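Local coordinates for AbiQ (Lactococcus lactis, PDB 4GLK), which acts as the probably sequence-specific endoribonuclease toxin of a type III toxin-antitoxin system and is neutralised by its cognate RNA antitoxin AntiQ, at residues A[74-77]-A[81-84]; A[11-16]-A[24-29]; A[135-140]-A[157-162]. The protein carries 1 engineered substitution. One frame throughout, in Å; residues are numbered along the deposited sequence.

Interaction 1: residues A[74-77]-A[81-84]; sequences LFEI and NNPL
Leu74 and Leu84 join their backbones near the turn of a beta hairpin made by strand 71-76 and strand 79-94, at one edge of the antiparallel sheet. The main link is Leu84 N to Leu74 O, 2.8 Å and nearly straight (171° at the hydrogen). Nearer the turn the pairing slackens: Glu76 N reaches Asn82 O in a weak, bent bond. CA-H...O contacts supplement both, Pro83 CA lying 3.5 Å from Leu74 O, and Phe75 CA facing Asn82 O.

The apolar contacts fall on two groups of residues. With CG beside the backbone N (chi1 -60°), the Phe75 ring passes Pro83 obliquely by way of CD1 and CE1, and Phe75 CE1 comes within 4.0 Å of Pro83 CB. Both methyls of Leu84 lie near Glu76 CB. Leu74 touches Met122 and Leu84 touches Lys117, both on helix 110-124. Of a different kind is the van der Waals contact of a methyl with a carbonyl, Leu84 CD2 lying 3.4 Å from Phe75 O.

The polar side-chain contact is made by Glu76 and Asn82. Glu76 is extended, with Lys117 forming a salt bridge at OE2 and Asn79 donating to OE1. The same Glu76 OE1 accepts Asn82 ND2 at 2.8 Å, met nearly head-on down its C-O bond, with the carboxylate and amide planes turned 57° apart.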
ATOM      1  N   LEU A  74      11.838   0.245   2.870  1.00 25.61           N
ATOM      2  CA  LEU A  74      11.997   1.687   3.084  1.00 25.25           C
ATOM      3  C   LEU A  74      13.227   1.917   3.921  1.00 30.84           C
ATOM      4  O   LEU A  74      13.519   1.125   4.814  1.00 30.54           O
ATOM      5  CB  LEU A  74      10.766   2.273   3.795  1.00 24.80           C
ATOM      6  CG  LEU A  74       9.490   2.640   3.000  1.00 28.43           C
ATOM      7  CD1 LEU A  74       9.574   2.342   1.502  1.00 26.23           C
ATOM      8  CD2 LEU A  74       8.258   2.039   3.644  1.00 30.79           C
ATOM      9  N   PHE A  75      13.980   2.957   3.596  1.00 28.64           N
ATOM     10  CA  PHE A  75      15.203   3.307   4.302  1.00 29.33           C
ATOM     11  C   PHE A  75      15.165   4.767   4.700  1.00 32.71           C
ATOM     12  O   PHE A  75      14.213   5.468   4.358  1.00 31.45           O
ATOM     13  CB  PHE A  75      16.443   2.956   3.449  1.00 32.01           C
ATOM     14  CG  PHE A  75      16.517   1.482   3.119  1.00 34.35           C
ATOM     15  CD1 PHE A  75      17.020   0.569   4.042  1.00 37.81           C
ATOM     16  CD2 PHE A  75      16.030   0.997   1.906  1.00 36.24           C
ATOM     17  CE1 PHE A  75      17.029  -0.802   3.758  1.00 38.25           C
ATOM     18  CE2 PHE A  75      16.087  -0.368   1.605  1.00 38.64           C
ATOM     19  CZ  PHE A  75      16.586  -1.256   2.533  1.00 36.73           C
ATOM     20  N   GLU A  76      16.178   5.213   5.441  1.00 29.75           N
ATOM     21  CA  GLU A  76      16.255   6.589   5.893  1.00 29.69           C
ATOM     22  C   GLU A  76      17.203   7.361   4.997  1.00 34.61           C
ATOM     23  O   GLU A  76      18.323   6.929   4.821  1.00 34.56           O
ATOM     24  CB  GLU A  76      16.732   6.622   7.355  1.00 30.64           C
ATOM     25  CG  GLU A  76      16.836   7.993   7.961  1.00 38.78           C
ATOM     26  CD  GLU A  76      17.159   8.014   9.436  1.00 54.41           C
ATOM     27  OE1 GLU A  76      17.461   6.957  10.027  1.00 49.29           O
ATOM     28  OE2 GLU A  76      17.132   9.117  10.012  1.00 44.48           O
ATOM     29  N   ILE A  77      16.779   8.490   4.426  1.00 32.24           N
ATOM     30  CA  ILE A  77      17.704   9.291   3.601  1.00 33.76           C
ATOM     31  C   ILE A  77      18.736   9.962   4.516  1.00 39.98           C
ATOM     32  O   ILE A  77      18.375  10.541   5.526  1.00 40.37           O
ATOM     33  CB  ILE A  77      16.942  10.296   2.721  1.00 37.79           C
ATOM     34  CG1 ILE A  77      16.469   9.589   1.442  1.00 38.53           C
ATOM     35  CG2 ILE A  77      17.787  11.546   2.385  1.00 37.84           C
ATOM     36  CD1 ILE A  77      15.320  10.193   0.853  1.00 46.16           C
ATOM     37  N   ASN A  81      21.362   2.808   5.366  1.00 37.75           N
ATOM     38  CA  ASN A  81      21.456   1.438   5.850  1.00 38.00           C
ATOM     39  C   ASN A  81      20.545   1.141   7.034  1.00 41.58           C
ATOM     40  O   ASN A  81      20.532   0.017   7.524  1.00 43.05           O
ATOM     41  CB  ASN A  81      22.906   1.070   6.156  1.00 38.78           C
ATOM     42  CG  ASN A  81      23.718   0.945   4.909  1.00 59.44           C
ATOM     43  OD1 ASN A  81      23.424   0.130   4.040  1.00 61.30           O
ATOM     44  ND2 ASN A  81      24.656   1.841   4.726  1.00 46.82           N
ATOM     45  N   ASN A  82      19.772   2.136   7.468  1.00 37.09           N
ATOM     46  CA  ASN A  82      18.802   1.985   8.554  1.00 36.65           C
ATOM     47  C   ASN A  82      17.388   1.720   7.957  1.00 38.94           C
ATOM     48  O   ASN A  82      16.801   2.636   7.378  1.00 37.14           O
ATOM     49  CB  ASN A  82      18.815   3.219   9.472  1.00 35.35           C
ATOM     50  CG  ASN A  82      17.762   3.201  10.555  1.00 46.73           C
ATOM     51  OD1 ASN A  82      17.585   2.216  11.256  1.00 33.89           O
ATOM     52  ND2 ASN A  82      17.032   4.299  10.709  1.00 44.54           N
ATOM     53  N   PRO A  83      16.868   0.466   8.039  1.00 35.98           N
ATOM     54  CA  PRO A  83      15.533   0.178   7.467  1.00 36.06           C
ATOM     55  C   PRO A  83      14.408   0.784   8.305  1.00 39.99           C
ATOM     56  O   PRO A  83      14.508   0.824   9.526  1.00 42.50           O
ATOM     57  CB  PRO A  83      15.484  -1.357   7.410  1.00 37.81           C
ATOM     58  CG  PRO A  83      16.412  -1.811   8.469  1.00 42.52           C
ATOM     59  CD  PRO A  83      17.452  -0.734   8.680  1.00 38.05           C
ATOM     60  N   LEU A  84      13.358   1.290   7.652  1.00 35.11           N
ATOM     61  CA  LEU A  84      12.250   2.004   8.299  1.00 33.91           C
ATOM     62  C   LEU A  84      10.899   1.297   8.188  1.00 34.67           C
ATOM     63  O   LEU A  84      10.008   1.547   9.005  1.00 33.60           O
ATOM     64  CB  LEU A  84      12.153   3.405   7.659  1.00 34.07           C
ATOM     65  CG  LEU A  84      12.754   4.633   8.380  1.00 39.07           C
ATOM     66  CD1 LEU A  84      14.088   4.353   9.011  1.00 39.30           C
ATOM     67  CD2 LEU A  84      12.871   5.806   7.430  1.00 39.64           C
TER

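Interaction 2: residues A[11-16]-A[24-29]; sequences EYIAYL and HYQYEN
The backbones of Ile13, on helix 10-16, and Gln26, in the irregular chain leading to strand 33-40, stay well separated, their CA atoms 7.3 Å apart at the nearest pairing of the two segments. Side chains bridge that gap, and Ile13 supplies all of the helix's share. Its CB bond points at the loop, and its two branches divide the work. Ile13 CG2 meets His24 O at 3.4 Å. Ile13 CG1, beside the backbone N (chi1 -66°), lies against the amide end of Gln26, 3.5 Å from Gln26 CD and 3.4 Å from Gln26 OE1.

Gln26 crosses the isoleucine at about a right angle. Its CG sits between the backbone N and carbonyl carbon (chi1 75°), which brings Gln26 CG within 3.7 Å of Ile13 CG2; the extended chain beyond lays CD and OE1 along Ile13 CG1. The contact is one of hydrocarbon against a backbone carbonyl, a methylene and a side-chain amide, without a hydrogen bond between the segments. The polar end is held elsewhere: Gln26 NE2 donates to Asp10 OD1 and to Val8 O, which ties the buried amide to the end of strand 4-8 and the first residue of helix 10-16. Asp10 OD2 in turn accepts Glu28 N, so one carboxylate gathers two donors from the loop.

Tyr34 of strand 33-40 touches Ile13, His24 and Gln26, while Ile93 of strand 79-94 packs on Ile13. Together these contacts make a small buried core in which a short N-terminal helix and the loop after it lie over the sheet, within the fold of this ToxN/AbiQ family toxin, an antiparallel sheet with helices packed on it.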
ATOM      1  N   GLU A  11     -15.487   0.967   6.958  1.00 29.93           N
ATOM      2  CA  GLU A  11     -16.642   0.505   6.183  1.00 29.92           C
ATOM      3  C   GLU A  11     -16.235   0.005   4.794  1.00 31.17           C
ATOM      4  O   GLU A  11     -16.585  -1.118   4.422  1.00 30.85           O
ATOM      5  CB  GLU A  11     -17.729   1.595   6.113  1.00 32.14           C
ATOM      6  CG  GLU A  11     -18.361   1.920   7.468  1.00 49.33           C
ATOM      7  CD  GLU A  11     -17.741   3.026   8.314  1.00 77.24           C
ATOM      8  OE1 GLU A  11     -18.511   3.721   9.017  1.00 84.75           O
ATOM      9  OE2 GLU A  11     -16.497   3.190   8.298  1.00 64.11           O
ATOM     10  N   TYR A  12     -15.459   0.819   4.041  1.00 26.84           N
ATOM     11  CA  TYR A  12     -14.950   0.433   2.732  1.00 24.85           C
ATOM     12  C   TYR A  12     -14.018  -0.793   2.820  1.00 28.54           C
ATOM     13  O   TYR A  12     -14.102  -1.675   1.966  1.00 29.35           O
ATOM     14  CB  TYR A  12     -14.193   1.583   2.074  1.00 24.77           C
ATOM     15  CG  TYR A  12     -13.759   1.219   0.678  1.00 24.92           C
ATOM     16  CD1 TYR A  12     -14.689   0.943  -0.319  1.00 26.86           C
ATOM     17  CD2 TYR A  12     -12.406   1.067   0.371  1.00 25.16           C
ATOM     18  CE1 TYR A  12     -14.295   0.591  -1.605  1.00 27.39           C
ATOM     19  CE2 TYR A  12     -11.997   0.708  -0.912  1.00 25.45           C
ATOM     20  CZ  TYR A  12     -12.945   0.471  -1.896  1.00 30.57           C
ATOM     21  OH  TYR A  12     -12.564   0.116  -3.157  1.00 27.30           O
ATOM     22  N   ILE A  13     -13.116  -0.835   3.822  1.00 24.53           N
ATOM     23  CA  ILE A  13     -12.206  -1.981   4.009  1.00 23.75           C
ATOM     24  C   ILE A  13     -13.001  -3.257   4.297  1.00 28.12           C
ATOM     25  O   ILE A  13     -12.747  -4.283   3.657  1.00 28.66           O
ATOM     26  CB  ILE A  13     -11.135  -1.674   5.096  1.00 25.78           C
ATOM     27  CG1 ILE A  13     -10.189  -0.540   4.626  1.00 24.78           C
ATOM     28  CG2 ILE A  13     -10.351  -2.933   5.528  1.00 25.42           C
ATOM     29  CD1 ILE A  13      -9.241  -0.852   3.404  1.00 24.90           C
ATOM     30  N   ALA A  14     -13.993  -3.176   5.217  1.00 23.95           N
ATOM     31  CA  ALA A  14     -14.847  -4.315   5.576  1.00 24.90           C
ATOM     32  C   ALA A  14     -15.586  -4.809   4.342  1.00 31.37           C
ATOM     33  O   ALA A  14     -15.751  -6.011   4.191  1.00 31.72           O
ATOM     34  CB  ALA A  14     -15.837  -3.938   6.675  1.00 25.55           C
ATOM     35  N   TYR A  15     -15.963  -3.884   3.436  1.00 28.74           N
ATOM     36  CA  TYR A  15     -16.638  -4.195   2.186  1.00 29.68           C
ATOM     37  C   TYR A  15     -15.711  -4.926   1.200  1.00 35.87           C
ATOM     38  O   TYR A  15     -16.150  -5.898   0.584  1.00 35.98           O
ATOM     39  CB  TYR A  15     -17.253  -2.939   1.576  1.00 30.80           C
ATOM     40  CG  TYR A  15     -17.713  -3.094   0.142  1.00 33.41           C
ATOM     41  CD1 TYR A  15     -18.985  -3.590  -0.155  1.00 35.45           C
ATOM     42  CD2 TYR A  15     -16.918  -2.662  -0.915  1.00 34.35           C
ATOM     43  CE1 TYR A  15     -19.443  -3.659  -1.471  1.00 34.98           C
ATOM     44  CE2 TYR A  15     -17.365  -2.722  -2.231  1.00 35.65           C
ATOM     45  CZ  TYR A  15     -18.624  -3.231  -2.507  1.00 41.05           C
ATOM     46  OH  TYR A  15     -19.029  -3.305  -3.813  1.00 38.51           O
ATOM     47  N   LEU A  16     -14.448  -4.456   1.033  1.00 31.19           N
ATOM     48  CA  LEU A  16     -13.502  -5.128   0.138  1.00 30.58           C
ATOM     49  C   LEU A  16     -13.155  -6.514   0.664  1.00 33.42           C
ATOM     50  O   LEU A  16     -13.029  -7.431  -0.137  1.00 32.31           O
ATOM     51  CB  LEU A  16     -12.210  -4.333  -0.100  1.00 30.30           C
ATOM     52  CG  LEU A  16     -12.274  -3.040  -0.898  1.00 35.51           C
ATOM     53  CD1 LEU A  16     -10.875  -2.563  -1.215  1.00 35.67           C
ATOM     54  CD2 LEU A  16     -13.071  -3.197  -2.205  1.00 39.06           C
ATOM     55  N   HIS A  24      -5.833  -5.840   3.845  1.00 28.27           N
ATOM     56  CA  HIS A  24      -5.401  -5.702   5.236  1.00 28.43           C
ATOM     57  C   HIS A  24      -6.516  -5.453   6.194  1.00 29.22           C
ATOM     58  O   HIS A  24      -7.367  -4.596   5.948  1.00 27.26           O
ATOM     59  CB  HIS A  24      -4.300  -4.635   5.390  1.00 30.57           C
ATOM     60  CG  HIS A  24      -2.927  -5.115   5.009  1.00 34.58           C
ATOM     61  ND1 HIS A  24      -1.816  -4.758   5.742  1.00 36.62           N
ATOM     62  CD2 HIS A  24      -2.538  -5.902   3.977  1.00 36.29           C
ATOM     63  CE1 HIS A  24      -0.791  -5.333   5.144  1.00 36.26           C
ATOM     64  NE2 HIS A  24      -1.177  -6.027   4.070  1.00 36.43           N
ATOM     65  N   TYR A  25      -6.544  -6.246   7.274  1.00 25.36           N
ATOM     66  CA  TYR A  25      -7.536  -6.069   8.303  1.00 25.30           C
ATOM     67  C   TYR A  25      -7.271  -4.758   9.019  1.00 30.80           C
ATOM     68  O   TYR A  25      -6.115  -4.398   9.272  1.00 29.43           O
ATOM     69  CB  TYR A  25      -7.536  -7.232   9.332  1.00 26.11           C
ATOM     70  CG  TYR A  25      -8.556  -7.005  10.425  1.00 26.46           C
ATOM     71  CD1 TYR A  25      -9.902  -7.278  10.214  1.00 28.74           C
ATOM     72  CD2 TYR A  25      -8.202  -6.364  11.612  1.00 26.50           C
ATOM     73  CE1 TYR A  25     -10.864  -6.972  11.178  1.00 29.11           C
ATOM     74  CE2 TYR A  25      -9.155  -6.045  12.576  1.00 26.58           C
ATOM     75  CZ  TYR A  25     -10.481  -6.365  12.360  1.00 32.44           C
ATOM     76  OH  TYR A  25     -11.418  -6.103  13.326  1.00 30.65           O
ATOM     77  N   GLN A  26      -8.358  -4.048   9.330  1.00 28.78           N
ATOM     78  CA  GLN A  26      -8.303  -2.848  10.138  1.00 29.99           C
ATOM     79  C   GLN A  26      -9.622  -2.622  10.868  1.00 41.75           C
ATOM     80  O   GLN A  26     -10.668  -3.082  10.407  1.00 42.86           O
ATOM     81  CB  GLN A  26      -7.931  -1.606   9.308  1.00 30.43           C
ATOM     82  CG  GLN A  26      -9.086  -1.107   8.453  1.00 27.26           C
ATOM     83  CD  GLN A  26      -8.790   0.176   7.766  1.00 36.11           C
ATOM     84  OE1 GLN A  26      -7.863   0.267   6.967  1.00 32.58           O
ATOM     85  NE2 GLN A  26      -9.655   1.152   7.974  1.00 21.83           N
ATOM     86  N   TYR A  27      -9.557  -1.899  11.993  1.00 42.51           N
ATOM     87  CA  TYR A  27     -10.678  -1.388  12.773  1.00 45.32           C
ATOM     88  C   TYR A  27     -10.194  -0.391  13.801  1.00 53.03           C
ATOM     89  O   TYR A  27      -9.208  -0.668  14.475  1.00 53.44           O
ATOM     90  CB  TYR A  27     -11.565  -2.464  13.423  1.00 48.20           C
ATOM     91  CG  TYR A  27     -12.933  -1.890  13.745  1.00 51.90           C
ATOM     92  CD1 TYR A  27     -13.892  -1.718  12.750  1.00 53.81           C
ATOM     93  CD2 TYR A  27     -13.226  -1.409  15.021  1.00 53.11           C
ATOM     94  CE1 TYR A  27     -15.112  -1.103  13.018  1.00 54.58           C
ATOM     95  CE2 TYR A  27     -14.459  -0.826  15.309  1.00 54.08           C
ATOM     96  CZ  TYR A  27     -15.393  -0.662  14.300  1.00 61.83           C
ATOM     97  OH  TYR A  27     -16.609  -0.083  14.573  1.00 63.01           O
ATOM     98  N   GLU A  28     -10.871   0.775  13.906  1.00 52.13           N
ATOM     99  CA  GLU A  28     -10.563   1.860  14.851  1.00 53.55           C
ATOM    100  C   GLU A  28      -9.060   2.111  15.094  1.00 61.26           C
ATOM    101  O   GLU A  28      -8.469   2.889  14.347  1.00 62.63           O
ATOM    102  CB  GLU A  28     -11.347   1.681  16.151  1.00 55.11           C
ATOM    103  CG  GLU A  28     -12.677   2.411  16.130  1.00 69.20           C
ATOM    104  CD  GLU A  28     -13.732   1.942  17.118  1.00 94.70           C
ATOM    105  OE1 GLU A  28     -13.383   1.261  18.110  1.00 88.42           O
ATOM    106  OE2 GLU A  28     -14.925   2.241  16.879  1.00 92.20           O
ATOM    107  N   ASN A  29      -8.443   1.424  16.095  1.00 59.19           N
ATOM    108  CA  ASN A  29      -7.006   1.518  16.413  1.00 59.49           C
ATOM    109  C   ASN A  29      -6.149   0.264  16.107  1.00 62.67           C
ATOM    110  O   ASN A  29      -5.001   0.130  16.546  1.00 63.18           O
ATOM    111  CB  ASN A  29      -6.736   2.173  17.768  1.00 63.17           C
ATOM    112  CG  ASN A  29      -6.679   3.682  17.674  1.00 94.44           C
ATOM    113  OD1 ASN A  29      -5.599   4.290  17.661  1.00 91.87           O
ATOM    114  ND2 ASN A  29      -7.841   4.321  17.566  1.00 85.80           N
TER

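Interaction 3: residues A[135-140]-A[157-162]; sequences VVYRKA and LLEAKA
Tyr137 and Glu159 meet through hydroxyl and carboxylate between helix 126-143 and helix 155-166, whose backbones are held far apart here: even these two residues have their CA atoms 11.9 Å from each other. Both side chains are stretched to span the distance, reaching from opposite directions. The tyrosine ring leaves its helix with CG anti to the backbone N (chi1 -173°), which carries the hydroxyl across to the other helix. Glu159 has CG beside its backbone N instead, with the rest of the chain extended, which carries the carboxylate toward the tyrosine.

Tyr137 OH donates to Glu159 OE1 at 2.6 Å, a short bond. It arrives on the syn side of the carboxylate, 22° out of its plane, and Glu159 OE2 lies 3.2 Å from Tyr137 OH. Glu159 OE1 also sits near the plane of the ring, at its edge, 3.3 Å from Tyr137 CE1. Ring and carboxylate planes are inclined by 27°.

Each end has further partners. Glu159 OE1 is also hydrogen-bonded to Tyr46 OH, and Lys156 NZ bonds to the tyrosine hydroxyl. Around the pair, His142 meets the Tyr137 ring edge-to-face, Met92 of strand 79-94 touches that tyrosine, and Phe44 packs on Glu159, so the bond links two helices beside the sheet.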
ATOM      1  N   VAL A 135       4.320  -3.214 -12.472  1.00 20.06           N
ATOM      2  CA  VAL A 135       4.792  -4.591 -12.688  1.00 20.76           C
ATOM      3  C   VAL A 135       3.855  -5.553 -11.920  1.00 23.41           C
ATOM      4  O   VAL A 135       3.312  -6.460 -12.501  1.00 23.48           O
ATOM      5  CB  VAL A 135       6.273  -4.792 -12.262  1.00 25.64           C
ATOM      6  CG1 VAL A 135       6.657  -6.275 -12.240  1.00 24.85           C
ATOM      7  CG2 VAL A 135       7.220  -4.024 -13.174  1.00 26.14           C
ATOM      8  N   VAL A 136       3.630  -5.323 -10.648  1.00 20.95           N
ATOM      9  CA  VAL A 136       2.771  -6.189  -9.811  1.00 21.36           C
ATOM     10  C   VAL A 136       1.343  -6.285 -10.415  1.00 25.78           C
ATOM     11  O   VAL A 136       0.792  -7.385 -10.535  1.00 25.35           O
ATOM     12  CB  VAL A 136       2.771  -5.699  -8.331  1.00 23.57           C
ATOM     13  CG1 VAL A 136       1.773  -6.473  -7.490  1.00 22.68           C
ATOM     14  CG2 VAL A 136       4.169  -5.805  -7.722  1.00 23.03           C
ATOM     15  N   TYR A 137       0.781  -5.137 -10.819  1.00 21.47           N
ATOM     16  CA  TYR A 137      -0.563  -5.055 -11.419  1.00 20.90           C
ATOM     17  C   TYR A 137      -0.669  -5.904 -12.686  1.00 24.18           C
ATOM     18  O   TYR A 137      -1.541  -6.769 -12.763  1.00 22.75           O
ATOM     19  CB  TYR A 137      -0.922  -3.598 -11.715  1.00 21.93           C
ATOM     20  CG  TYR A 137      -2.347  -3.385 -12.174  1.00 25.95           C
ATOM     21  CD1 TYR A 137      -3.383  -3.252 -11.255  1.00 27.73           C
ATOM     22  CD2 TYR A 137      -2.656  -3.273 -13.527  1.00 27.53           C
ATOM     23  CE1 TYR A 137      -4.692  -3.018 -11.671  1.00 29.20           C
ATOM     24  CE2 TYR A 137      -3.963  -3.035 -13.955  1.00 28.43           C
ATOM     25  CZ  TYR A 137      -4.977  -2.917 -13.023  1.00 34.16           C
ATOM     26  OH  TYR A 137      -6.265  -2.688 -13.434  1.00 37.46           O
ATOM     27  N   ARG A 138       0.253  -5.701 -13.641  1.00 21.29           N
ATOM     28  CA  ARG A 138       0.270  -6.403 -14.920  1.00 21.78           C
ATOM     29  C   ARG A 138       0.532  -7.897 -14.765  1.00 27.68           C
ATOM     30  O   ARG A 138      -0.195  -8.703 -15.356  1.00 28.04           O
ATOM     31  CB  ARG A 138       1.280  -5.770 -15.885  1.00 19.65           C
ATOM     32  CG  ARG A 138       0.927  -4.346 -16.298  1.00 19.53           C
ATOM     33  CD  ARG A 138       1.885  -3.897 -17.377  1.00 28.64           C
ATOM     34  NE  ARG A 138       1.933  -2.440 -17.545  1.00 31.01           N
ATOM     35  CZ  ARG A 138       1.610  -1.809 -18.666  1.00 56.25           C
ATOM     36  NH1 ARG A 138       1.153  -2.482 -19.714  1.00 57.64           N
ATOM     37  NH2 ARG A 138       1.717  -0.489 -18.740  1.00 47.53           N
ATOM     38  N   LYS A 139       1.536  -8.268 -13.963  1.00 23.19           N
ATOM     39  CA  LYS A 139       1.874  -9.688 -13.732  1.00 24.52           C
ATOM     40  C   LYS A 139       0.717 -10.455 -13.090  1.00 29.83           C
ATOM     41  O   LYS A 139       0.427 -11.569 -13.513  1.00 30.82           O
ATOM     42  CB  LYS A 139       3.151  -9.825 -12.889  1.00 26.08           C
ATOM     43  CG  LYS A 139       4.422  -9.399 -13.633  1.00 31.15           C
ATOM     44  CD  LYS A 139       5.213 -10.580 -14.158  1.00 29.73           C
ATOM     45  CE  LYS A 139       6.352 -10.153 -15.045  1.00 38.86           C
ATOM     46  NZ  LYS A 139       7.042 -11.329 -15.639  1.00 49.05           N
ATOM     47  N   ALA A 140       0.017  -9.841 -12.123  1.00 27.07           N
ATOM     48  CA  ALA A 140      -1.115 -10.514 -11.452  1.00 27.19           C
ATOM     49  C   ALA A 140      -2.438 -10.507 -12.231  1.00 34.39           C
ATOM     50  O   ALA A 140      -3.143 -11.520 -12.254  1.00 33.77           O
ATOM     51  CB  ALA A 140      -1.333  -9.915 -10.067  1.00 26.92           C
ATOM     52  N   LEU A 157     -11.251  -7.566  -9.668  1.00 29.45           N
ATOM     53  CA  LEU A 157     -12.459  -7.798  -8.871  1.00 30.31           C
ATOM     54  C   LEU A 157     -12.653  -6.600  -7.899  1.00 33.12           C
ATOM     55  O   LEU A 157     -13.768  -6.095  -7.762  1.00 31.97           O
ATOM     56  CB  LEU A 157     -12.323  -9.128  -8.093  1.00 31.12           C
ATOM     57  CG  LEU A 157     -13.369  -9.427  -7.005  1.00 36.82           C
ATOM     58  CD1 LEU A 157     -14.676  -9.893  -7.614  1.00 36.74           C
ATOM     59  CD2 LEU A 157     -12.858 -10.474  -6.020  1.00 38.77           C
ATOM     60  N   LEU A 158     -11.551  -6.119  -7.291  1.00 28.69           N
ATOM     61  CA  LEU A 158     -11.581  -4.981  -6.373  1.00 28.66           C
ATOM     62  C   LEU A 158     -12.027  -3.709  -7.106  1.00 29.55           C
ATOM     63  O   LEU A 158     -12.833  -2.968  -6.572  1.00 28.03           O
ATOM     64  CB  LEU A 158     -10.226  -4.776  -5.676  1.00 28.46           C
ATOM     65  CG  LEU A 158      -9.763  -5.817  -4.646  1.00 33.60           C
ATOM     66  CD1 LEU A 158      -8.383  -5.472  -4.146  1.00 32.48           C
ATOM     67  CD2 LEU A 158     -10.660  -5.829  -3.404  1.00 37.39           C
ATOM     68  N   GLU A 159     -11.563  -3.516  -8.344  1.00 25.98           N
ATOM     69  CA  GLU A 159     -11.952  -2.403  -9.208  1.00 26.70           C
ATOM     70  C   GLU A 159     -13.444  -2.450  -9.521  1.00 32.81           C
ATOM     71  O   GLU A 159     -14.095  -1.421  -9.412  1.00 32.38           O
ATOM     72  CB  GLU A 159     -11.149  -2.410 -10.514  1.00 27.90           C
ATOM     73  CG  GLU A 159      -9.734  -1.884 -10.356  1.00 33.31           C
ATOM     74  CD  GLU A 159      -8.855  -1.957 -11.591  1.00 36.61           C
ATOM     75  OE1 GLU A 159      -7.654  -1.634 -11.478  1.00 34.12           O
ATOM     76  OE2 GLU A 159      -9.367  -2.302 -12.677  1.00 36.39           O
ATOM     77  N   ALA A 160     -13.990  -3.648  -9.834  1.00 31.08           N
ATOM     78  CA  ALA A 160     -15.414  -3.865 -10.106  1.00 32.63           C
ATOM     79  C   ALA A 160     -16.235  -3.547  -8.875  1.00 36.90           C
ATOM     80  O   ALA A 160     -17.266  -2.883  -8.987  1.00 36.46           O
ATOM     81  CB  ALA A 160     -15.669  -5.305 -10.546  1.00 33.80           C
ATOM     82  N   LYS A 161     -15.751  -3.968  -7.699  1.00 33.09           N
ATOM     83  CA  LYS A 161     -16.457  -3.695  -6.462  1.00 33.11           C
ATOM     84  C   LYS A 161     -16.271  -2.264  -5.922  1.00 37.54           C
ATOM     85  O   LYS A 161     -17.180  -1.756  -5.274  1.00 36.38           O
ATOM     86  CB  LYS A 161     -16.295  -4.825  -5.443  1.00 35.33           C
ATOM     87  CG  LYS A 161     -17.423  -5.856  -5.571  1.00 48.25           C
ATOM     88  CD  LYS A 161     -17.179  -6.954  -6.599  1.00 55.56           C
ATOM     89  CE  LYS A 161     -18.333  -7.931  -6.655  1.00 70.36           C
ATOM     90  NZ  LYS A 161     -19.399  -7.502  -7.599  1.00 84.28           N
ATOM     91  N   ALA A 162     -15.164  -1.572  -6.294  1.00 33.64           N
ATOM     92  CA  ALA A 162     -14.927  -0.175  -5.910  1.00 32.80           C
ATOM     93  C   ALA A 162     -15.922   0.753  -6.610  1.00 36.41           C
ATOM     94  O   ALA A 162     -16.461   1.657  -5.971  1.00 35.76           O
ATOM     95  CB  ALA A 162     -13.505   0.241  -6.250  1.00 33.06           C
TER

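The three contacts follow one another along the chain in the order interaction 2, interaction 1, interaction 3, each closing before the next begins. Interaction 1 stands apart at the sheet edge, with its centre about 28 Å from that of interaction 2 and 29 Å from that of interaction 3, across the centre of the chain from both. Interactions 2 and 3 have centres about 19 Å apart and touch: helix 10-16 packs on helix 155-166, where Leu16 CD2 lies 3.8 Å from Leu158 CD2. Strand 79-94 runs through the whole arrangement, from the hairpin to Ile93, which touches Ile13 and Leu158, so a single long strand connects all three regions of this compact toxin.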